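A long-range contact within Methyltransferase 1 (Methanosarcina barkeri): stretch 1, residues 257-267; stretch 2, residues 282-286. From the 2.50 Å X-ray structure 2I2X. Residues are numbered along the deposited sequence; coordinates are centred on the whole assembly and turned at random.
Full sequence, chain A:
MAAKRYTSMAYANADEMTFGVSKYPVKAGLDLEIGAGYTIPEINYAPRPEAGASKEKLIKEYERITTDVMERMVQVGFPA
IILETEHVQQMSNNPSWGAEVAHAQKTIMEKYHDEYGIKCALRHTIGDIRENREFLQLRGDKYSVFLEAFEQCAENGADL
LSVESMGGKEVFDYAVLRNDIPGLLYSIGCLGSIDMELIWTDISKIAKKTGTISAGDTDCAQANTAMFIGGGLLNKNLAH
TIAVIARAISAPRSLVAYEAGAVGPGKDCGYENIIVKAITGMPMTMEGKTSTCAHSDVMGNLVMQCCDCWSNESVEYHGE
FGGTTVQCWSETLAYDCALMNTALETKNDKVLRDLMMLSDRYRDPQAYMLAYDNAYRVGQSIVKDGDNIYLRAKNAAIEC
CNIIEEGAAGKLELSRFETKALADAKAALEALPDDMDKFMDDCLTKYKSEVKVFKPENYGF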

# COMPACT_ATOMS: atom_id res chain seq x y z
N ALA A 257 28.58 12.78 -7.13
CA ALA A 257 27.58 13.42 -7.98
C ALA A 257 27.51 14.94 -7.73
O ALA A 257 27.48 15.75 -8.67
CB ALA A 257 26.23 12.78 -7.76
N TYR A 258 27.53 15.32 -6.45
CA TYR A 258 27.36 16.72 -6.04
C TYR A 258 28.67 17.49 -6.28
O TYR A 258 28.67 18.60 -6.82
CB TYR A 258 26.82 16.78 -4.59
CG TYR A 258 25.59 15.89 -4.51
CD1 TYR A 258 24.35 16.31 -5.04
CD2 TYR A 258 25.70 14.58 -4.06
CE1 TYR A 258 23.25 15.46 -5.06
CE2 TYR A 258 24.62 13.73 -4.08
CZ TYR A 258 23.40 14.17 -4.57
OH TYR A 258 22.34 13.28 -4.56
N GLU A 259 29.78 16.85 -5.92
CA GLU A 259 31.11 17.38 -6.22
C GLU A 259 31.19 17.69 -7.70
O GLU A 259 31.74 18.71 -8.09
CB GLU A 259 32.19 16.39 -5.78
CG GLU A 259 32.39 16.45 -4.28
CD GLU A 259 33.27 15.37 -3.71
OE1 GLU A 259 33.44 14.30 -4.34
OE2 GLU A 259 33.79 15.59 -2.58
N ALA A 260 30.57 16.84 -8.52
CA ALA A 260 30.72 16.94 -9.96
C ALA A 260 29.59 17.69 -10.60
O ALA A 260 29.41 17.62 -11.81
CB ALA A 260 30.87 15.55 -10.58
N GLY A 261 28.78 18.36 -9.80
CA GLY A 261 27.83 19.28 -10.38
C GLY A 261 26.36 19.08 -10.12
O GLY A 261 25.60 19.97 -10.46
N ALA A 262 25.95 17.95 -9.52
CA ALA A 262 24.54 17.79 -9.15
C ALA A 262 24.23 18.69 -7.96
O ALA A 262 25.14 19.08 -7.26
CB ALA A 262 24.17 16.31 -8.84
N VAL A 263 22.95 19.00 -7.73
CA VAL A 263 22.54 19.99 -6.74
C VAL A 263 21.44 19.42 -5.85
O VAL A 263 20.98 20.07 -4.89
CB VAL A 263 22.02 21.31 -7.42
CG1 VAL A 263 23.15 22.01 -8.23
CG2 VAL A 263 20.81 21.03 -8.32
N GLY A 264 21.02 18.20 -6.18
CA GLY A 264 19.96 17.52 -5.46
C GLY A 264 18.60 17.81 -6.09
O GLY A 264 18.49 18.66 -6.97
N PRO A 265 17.54 17.16 -5.60
CA PRO A 265 17.48 16.18 -4.52
C PRO A 265 18.00 14.82 -4.94
O PRO A 265 17.68 14.36 -6.02
CB PRO A 265 15.99 16.10 -4.20
CG PRO A 265 15.29 16.51 -5.49
CD PRO A 265 16.21 17.50 -6.15
N GLY A 266 18.79 14.18 -4.09
CA GLY A 266 19.27 12.83 -4.36
C GLY A 266 18.14 11.83 -4.44
O GLY A 266 17.08 12.02 -3.86
N LYS A 267 18.39 10.73 -5.14
CA LYS A 267 17.46 9.61 -5.23
C LYS A 267 17.05 9.01 -3.92
O LYS A 267 17.86 8.78 -3.04
CB LYS A 267 18.07 8.50 -6.07
CG LYS A 267 17.90 8.73 -7.56
CD LYS A 267 16.58 8.20 -8.01
CE LYS A 267 16.59 6.70 -7.99
NZ LYS A 267 15.20 6.21 -8.10
N MET A 282 22.53 20.09 0.67
CA MET A 282 21.64 19.93 -0.47
C MET A 282 20.46 19.03 -0.09
O MET A 282 20.59 18.18 0.83
CB MET A 282 22.38 19.33 -1.65
CG MET A 282 23.22 20.35 -2.38
SD MET A 282 24.41 19.60 -3.48
CE MET A 282 25.20 21.04 -4.16
N PRO A 283 19.30 19.23 -0.77
CA PRO A 283 18.13 18.47 -0.43
C PRO A 283 18.20 17.02 -0.91
O PRO A 283 18.88 16.74 -1.92
CB PRO A 283 17.01 19.24 -1.15
CG PRO A 283 17.67 19.73 -2.35
CD PRO A 283 19.01 20.19 -1.83
N MET A 284 17.47 16.13 -0.23
CA MET A 284 17.49 14.69 -0.53
C MET A 284 16.10 14.07 -0.39
O MET A 284 15.36 14.40 0.52
CB MET A 284 18.44 13.96 0.40
CG MET A 284 19.88 14.47 0.39
SD MET A 284 20.80 14.04 -1.12
CE MET A 284 21.80 15.52 -1.31
N THR A 285 15.76 13.18 -1.31
CA THR A 285 14.62 12.31 -1.12
C THR A 285 15.00 11.10 -0.27
O THR A 285 16.13 10.60 -0.35
CB THR A 285 14.09 11.84 -2.45
OG1 THR A 285 13.87 12.99 -3.26
CG2 THR A 285 12.79 11.11 -2.28
N MET A 286 14.06 10.63 0.55
CA MET A 286 14.26 9.40 1.33
C MET A 286 13.06 8.47 1.14
O MET A 286 12.04 8.88 0.56
CB MET A 286 14.49 9.71 2.81
CG MET A 286 15.58 10.75 3.08
SD MET A 286 17.29 10.22 2.75
CE MET A 286 17.62 8.99 4.04

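Two segments of a chain need not form an extended sheet to pack together; a single backbone bridge can be joined by side chains packed on one aromatic ring. The contact between residues 257-267 and 282-286 of Methyltransferase 1 is a compact example, burying 426 Å² summed over both sides.

The first stretch opens with the last turn of a helix, and Y258 is the residue there that reaches across. Its CA-to-CB bond points toward the second stretch, and the ring meets two methionines. The methyl CE of M284 lies over one face, 4.2 Å from the centroid of the Y258 ring, where the weakly polarised C-H groups can meet the pi cloud. The sulfur of M282 approaches obliquely, with SD 3.6 Å from Y258 CD1. Methionine suits such a site because its flexible thioether is both apolar and polarisable. The CA-to-CB bond of M284 in fact points away from stretch 1; its m, m side chain, with chi3 at 144°, brings the end back to the ring.

After the helix the chain turns through A260 and G261, with A262 N bonded back to A257 O at 2.8 Å. G261, at a phi of 122°, occupies a backbone conformation that calls for glycine. Contact resumes at A262, whose O lies 3.7 Å from M282 CE, and continues at V263, whose carbonyl O packs 3.4 Å from M282 CG and 3.6 Å from P283 CD, a contact of backbone with side chain.

G264 also has a backbone conformation suited to glycine, and here the partner adds a second constraint: a CB would point toward stretch 2 and fall 2.6 Å from P283 O. The cis peptide bond that follows leads into P265. Lacking an amide hydrogen, this proline cannot donate a backbone N-H bond, but its CA lies 3.0 Å from P283 O in a well-directed CA-H...O contact. Its ring carbon CB also sits 3.9 Å from T285 OG1, a hydroxyl satisfied elsewhere in the structure.

G266 supplies the conventional polar link. Its N donates a weak hydrogen bond to P283 O at 3.4 Å, while its O accepts a better one from T285 N at 3.1 Å. These bonds flank M284 and make a single beta bridge between G266 and M284. Space is tight here: a CB on G266 would clash with both M284 SD and Y258 OH. The CA-to-CB bond of K267 points away, and the residue meets stretch 2 through its backbone, K267 O lying 3.7 Å from T285 O with no hydrogen bond between the two acceptors. Backbone bonds thus set the register, while M282 and M284 pack against the tyrosine, M284 CE over one face of the ring.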